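Local coordinates for probable enoyl-CoA hydratase/isomerase (Pseudomonas aeruginosa, PDB 7BOR), which binds coenzyme A and, as a member of the crotonase family, probably acts as a delta(3)-delta(2)-enoyl-CoA isomerase, at residues A103-T109 against R124-F129. Sequence-based numbering, arbitrary orientation.
Sequences AVGIGTT and RLKMPF. With COA (coenzyme A), chain C.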
ATOM      1  N   ALA A 103      -4.622  -5.228  -6.764  1.00 27.46           N
ATOM      2  CA  ALA A 103      -3.906  -4.289  -5.920  1.00 24.90           C
ATOM      3  C   ALA A 103      -3.955  -2.966  -6.692  1.00 28.04           C
ATOM      4  O   ALA A 103      -3.118  -2.727  -7.575  1.00 26.88           O
ATOM      5  CB  ALA A 103      -2.478  -4.710  -5.648  1.00 23.64           C
ATOM      6  N   VAL A 104      -4.947  -2.116  -6.370  1.00 27.70           N
ATOM      7  CA  VAL A 104      -5.277  -0.960  -7.200  1.00 23.96           C
ATOM      8  C   VAL A 104      -5.093   0.327  -6.415  1.00 29.08           C
ATOM      9  O   VAL A 104      -5.459   0.414  -5.239  1.00 28.19           O
ATOM     10  CB  VAL A 104      -6.709  -1.055  -7.712  1.00 30.23           C
ATOM     11  CG1 VAL A 104      -7.002   0.117  -8.678  1.00 30.82           C
ATOM     12  CG2 VAL A 104      -6.882  -2.380  -8.409  1.00 26.12           C
ATOM     13  N   GLY A 105      -4.547   1.328  -7.071  1.00 25.13           N
ATOM     14  CA  GLY A 105      -4.453   2.623  -6.407  1.00 25.63           C
ATOM     15  C   GLY A 105      -3.481   2.503  -5.255  1.00 27.43           C
ATOM     16  O   GLY A 105      -2.339   2.068  -5.437  1.00 26.48           O
ATOM     17  N   ILE A 106      -3.917   2.880  -4.049  1.00 26.35           N
ATOM     18  CA  ILE A 106      -3.079   2.710  -2.864  1.00 27.91           C
ATOM     19  C   ILE A 106      -2.784   1.237  -2.605  1.00 26.34           C
ATOM     20  O   ILE A 106      -1.870   0.917  -1.822  1.00 29.19           O
ATOM     21  CB  ILE A 106      -3.746   3.402  -1.642  1.00 27.14           C
ATOM     22  CG1 ILE A 106      -2.743   3.537  -0.479  1.00 31.65           C
ATOM     23  CG2 ILE A 106      -5.012   2.668  -1.237  1.00 28.70           C
ATOM     24  CD1 ILE A 106      -3.079   4.640   0.534  1.00 31.71           C
ATOM     25  N   GLY A 107      -3.507   0.327  -3.273  1.00 28.47           N
ATOM     26  CA  GLY A 107      -3.151  -1.101  -3.202  1.00 26.87           C
ATOM     27  C   GLY A 107      -1.767  -1.376  -3.768  1.00 27.17           C
ATOM     28  O   GLY A 107      -1.017  -2.212  -3.246  1.00 27.70           O
ATOM     29  N   THR A 108      -1.394  -0.640  -4.816  1.00 26.47           N
ATOM     30  CA  THR A 108      -0.045  -0.716  -5.358  1.00 24.11           C
ATOM     31  C   THR A 108       0.885   0.253  -4.658  1.00 26.35           C
ATOM     32  O   THR A 108       1.992  -0.131  -4.270  1.00 22.34           O
ATOM     33  CB  THR A 108      -0.073  -0.446  -6.859  1.00 27.64           C
ATOM     34  OG1 THR A 108      -0.687  -1.565  -7.501  1.00 23.32           O
ATOM     35  CG2 THR A 108       1.336  -0.222  -7.427  1.00 18.61           C
ATOM     36  N   THR A 109       0.463   1.516  -4.452  1.00 23.77           N
ATOM     37  CA  THR A 109       1.450   2.455  -3.954  1.00 21.57           C
ATOM     38  C   THR A 109       1.905   2.112  -2.538  1.00 21.29           C
ATOM     39  O   THR A 109       3.007   2.487  -2.153  1.00 24.75           O
ATOM     40  CB  THR A 109       0.940   3.927  -4.013  1.00 23.96           C
ATOM     41  OG1 THR A 109      -0.207   4.081  -3.191  1.00 22.14           O
ATOM     42  CG2 THR A 109       0.626   4.313  -5.426  1.00 25.03           C
ATOM     43  N   ARG A 124      -3.098  -8.525 -10.159  1.00 30.72           N
ATOM     44  CA  ARG A 124      -3.403  -7.445 -11.106  1.00 28.24           C
ATOM     45  C   ARG A 124      -3.167  -6.102 -10.429  1.00 28.80           C
ATOM     46  O   ARG A 124      -4.002  -5.659  -9.644  1.00 26.54           O
ATOM     47  CB  ARG A 124      -4.851  -7.488 -11.561  1.00 28.91           C
ATOM     48  CG  ARG A 124      -5.192  -8.593 -12.492  1.00 43.04           C
ATOM     49  CD  ARG A 124      -6.613  -9.141 -12.261  1.00 55.01           C
ATOM     50  NE  ARG A 124      -6.861 -10.212 -13.220  1.00 59.44           N
ATOM     51  CZ  ARG A 124      -7.795 -10.192 -14.170  1.00 56.93           C
ATOM     52  NH1 ARG A 124      -8.664  -9.182 -14.267  1.00 55.34           N
ATOM     53  NH2 ARG A 124      -7.885 -11.217 -15.014  1.00 51.46           N
ATOM     54  N   LEU A 125      -2.085  -5.430 -10.772  1.00 25.74           N
ATOM     55  CA  LEU A 125      -1.709  -4.192 -10.117  1.00 26.71           C
ATOM     56  C   LEU A 125      -2.008  -3.026 -11.039  1.00 25.15           C
ATOM     57  O   LEU A 125      -1.649  -3.071 -12.225  1.00 23.12           O
ATOM     58  CB  LEU A 125      -0.227  -4.196  -9.765  1.00 23.54           C
ATOM     59  CG  LEU A 125       0.247  -5.194  -8.716  1.00 26.99           C
ATOM     60  CD1 LEU A 125       0.521  -6.556  -9.444  1.00 26.68           C
ATOM     61  CD2 LEU A 125       1.446  -4.724  -7.904  1.00 28.12           C
ATOM     62  N   LYS A 126      -2.638  -1.967 -10.513  1.00 26.10           N
ATOM     63  CA  LYS A 126      -2.601  -0.736 -11.293  1.00 25.20           C
ATOM     64  C   LYS A 126      -2.818   0.520 -10.455  1.00 25.63           C
ATOM     65  O   LYS A 126      -3.331   0.476  -9.340  1.00 23.98           O
ATOM     66  CB  LYS A 126      -3.596  -0.755 -12.448  1.00 26.93           C
ATOM     67  CG  LYS A 126      -5.023  -0.588 -12.169  1.00 31.19           C
ATOM     68  CD  LYS A 126      -5.761  -0.400 -13.505  1.00 30.24           C
ATOM     69  CE  LYS A 126      -7.237  -0.224 -13.255  1.00 47.55           C
ATOM     70  NZ  LYS A 126      -8.134  -1.248 -13.901  1.00 54.87           N
ATOM     71  N   MET A 127      -2.484   1.654 -11.071  1.00 22.55           N
ATOM     72  CA  MET A 127      -2.608   2.978 -10.435  1.00 22.51           C
ATOM     73  C   MET A 127      -3.535   3.779 -11.337  1.00 24.91           C
ATOM     74  O   MET A 127      -3.088   4.424 -12.301  1.00 24.46           O
ATOM     75  CB  MET A 127      -1.240   3.615 -10.245  1.00 23.40           C
ATOM     76  CG  MET A 127      -0.516   2.927  -9.104  1.00 24.82           C
ATOM     77  SD  MET A 127       1.261   3.219  -8.995  1.00 25.79           S
ATOM     78  CE  MET A 127       1.742   2.254 -10.449  1.00 21.58           C
ATOM     79  N   PRO A 128      -4.847   3.660 -11.140  1.00 24.37           N
ATOM     80  CA  PRO A 128      -5.785   4.174 -12.136  1.00 23.37           C
ATOM     81  C   PRO A 128      -6.104   5.655 -11.903  1.00 27.61           C
ATOM     82  O   PRO A 128      -7.156   6.127 -12.356  1.00 27.96           O
ATOM     83  CB  PRO A 128      -7.011   3.266 -11.946  1.00 25.27           C
ATOM     84  CG  PRO A 128      -7.034   2.977 -10.513  1.00 24.95           C
ATOM     85  CD  PRO A 128      -5.536   2.918 -10.079  1.00 24.84           C
ATOM     86  N   PHE A 129      -5.192   6.384 -11.219  1.00 26.58           N
ATOM     87  CA  PHE A 129      -5.534   7.724 -10.740  1.00 28.18           C
ATOM     88  C   PHE A 129      -5.988   8.598 -11.888  1.00 33.21           C
ATOM     89  O   PHE A 129      -7.083   9.162 -11.863  1.00 31.11           O
ATOM     90  CB  PHE A 129      -4.337   8.330 -10.043  1.00 25.00           C
ATOM     91  CG  PHE A 129      -3.850   7.519  -8.887  1.00 28.75           C
ATOM     92  CD1 PHE A 129      -4.726   7.111  -7.873  1.00 31.54           C
ATOM     93  CD2 PHE A 129      -2.512   7.122  -8.825  1.00 27.64           C
ATOM     94  CE1 PHE A 129      -4.283   6.333  -6.814  1.00 33.01           C
ATOM     95  CE2 PHE A 129      -2.054   6.353  -7.739  1.00 29.25           C
ATOM     96  CZ  PHE A 129      -2.963   5.939  -6.742  1.00 30.01           C
TER
HETATM   97  N1A COA C 301     -14.796   1.387  -3.971  1.00 39.74           N
HETATM   98  C2A COA C 301     -16.112   1.126  -3.731  1.00 46.38           C
HETATM   99  N3A COA C 301     -16.687  -0.053  -4.116  1.00 42.56           N
HETATM  100  C4A COA C 301     -15.890  -0.948  -4.725  1.00 50.01           C
HETATM  101  C5A COA C 301     -14.585  -0.713  -4.970  1.00 47.55           C
HETATM  102  C6A COA C 301     -14.030   0.490  -4.584  1.00 40.25           C
HETATM  103  N6A COA C 301     -12.632   0.912  -4.753  1.00 38.35           N
HETATM  104  N7A COA C 301     -14.046  -1.792  -5.603  1.00 46.91           N
HETATM  105  C8A COA C 301     -15.017  -2.717  -5.769  1.00 52.42           C
HETATM  106  N9A COA C 301     -16.101  -2.158  -5.240  1.00 50.98           N
HETATM  107  C1B COA C 301     -17.349  -2.948  -5.212  1.00 54.33           C
HETATM  108  C2B COA C 301     -18.211  -2.886  -6.576  1.00 56.91           C
HETATM  109  O2B COA C 301     -18.868  -1.558  -6.643  1.00 53.67           O
HETATM  110  C3B COA C 301     -19.000  -3.905  -6.381  1.00 58.38           C
HETATM  111  O3B COA C 301     -20.070  -3.563  -5.404  1.00 60.63           O
HETATM  112  P3B COA C 301     -21.477  -4.372  -5.337  1.00 68.58           P
HETATM  113  O7A COA C 301     -21.265  -5.863  -5.506  1.00 68.59           O
HETATM  114  O8A COA C 301     -22.348  -3.827  -6.436  1.00 60.32           O
HETATM  115  O9A COA C 301     -22.058  -4.128  -3.976  1.00 66.88           O
HETATM  116  C4B COA C 301     -18.166  -5.010  -5.685  1.00 53.87           C
HETATM  117  O4B COA C 301     -17.101  -4.204  -4.912  1.00 56.24           O
HETATM  118  C5B COA C 301     -17.535  -5.917  -6.567  1.00 53.87           C
HETATM  119  O5B COA C 301     -16.628  -5.152  -7.294  1.00 53.17           O
HETATM  120  P1A COA C 301     -16.498  -5.410  -8.903  1.00 56.63           P
HETATM  121  O1A COA C 301     -15.852  -4.236  -9.610  1.00 55.96           O
HETATM  122  O2A COA C 301     -17.815  -5.717  -9.578  1.00 58.78           O
HETATM  123  O3A COA C 301     -15.566  -6.766  -9.007  1.00 57.37           O
HETATM  124  P2A COA C 301     -14.598  -6.916 -10.335  1.00 55.48           P
HETATM  125  O4A COA C 301     -13.992  -8.315 -10.287  1.00 51.06           O
HETATM  126  O5A COA C 301     -15.494  -6.639 -11.504  1.00 54.72           O
HETATM  127  O6A COA C 301     -13.431  -5.731 -10.364  1.00 46.27           O
HETATM  128  CBP COA C 301     -11.580  -4.421  -9.586  1.00 47.46           C
HETATM  129  CCP COA C 301     -12.327  -5.798  -9.447  1.00 49.84           C
HETATM  130  CDP COA C 301     -10.657  -4.203  -8.335  1.00 40.58           C
HETATM  131  CEP COA C 301     -10.719  -4.402 -10.874  1.00 42.18           C
HETATM  132  CAP COA C 301     -12.745  -3.386  -9.697  1.00 46.66           C
HETATM  133  OAP COA C 301     -13.575  -3.577  -8.592  1.00 44.37           O
HETATM  134  C9P COA C 301     -12.266  -1.935  -9.661  1.00 50.46           C
HETATM  135  O9P COA C 301     -11.730  -1.415 -10.595  1.00 50.98           O
HETATM  136  N8P COA C 301     -12.538  -1.213  -8.400  1.00 47.67           N
HETATM  137  C7P COA C 301     -12.131   0.180  -8.205  1.00 46.83           C
HETATM  138  C6P COA C 301     -10.586   0.336  -8.336  1.00 41.58           C
HETATM  139  C5P COA C 301     -10.296   1.850  -8.079  1.00 40.81           C
HETATM  140  O5P COA C 301     -10.528   2.685  -8.883  1.00 38.19           O
HETATM  141  N4P COA C 301      -9.714   2.208  -6.798  1.00 39.72           N
HETATM  142  C3P COA C 301      -9.476   3.597  -6.492  1.00 44.58           C
HETATM  143  C2P COA C 301      -8.212   4.077  -7.155  1.00 43.39           C
HETATM  144  S1P COA C 301      -8.085   5.800  -6.623  1.00 57.94           S
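Val104 and Pro128 meet at about a right angle beside coenzyme A, a worked example of how a short parallel strand pair and the loop after it contribute to a ligand pocket, here with Val104, Pro128 and Phe129. Val104 CG1 presses on Pro128 CG at 3.4 Å, tight for two carbons, because chi1 of -176° sets this methyl trans to the backbone N; it also meets C6P of the ligand. Pro128 CG in turn touches C2P, while the Phe129 ring presents its edge to the thiol sulfur, CD1 to S1P 3.8 Å. On the opposite face of the sheet Ala103 CB meets Leu125 CG at 4.1 Å. Backbone hydrogen bonds run from Ala103 N to Arg124 O, Lys126 N to Ala103 O and Gly105 N to Lys126 O (2.7 Å). Thr108 OG1 also donates to Ala103 O (2.7 Å), from the face of the carbonyl opposite Lys126 N, tying helix 106-109 back to its strand. Farther along, Thr108 CG2 and Thr109 CG2 each lie 3.8 Å from Met127 SD, the Met127 chain running across Thr108. Gly105, at the helix N-cap position, has a positive phi that favours glycine; its CA lies 3.7 Å from Phe129 CZ. Antiparallel strand 163-164 brings Phe163 against Leu125 and Met127, while helices 140-148 and 150-157 pack on Met127.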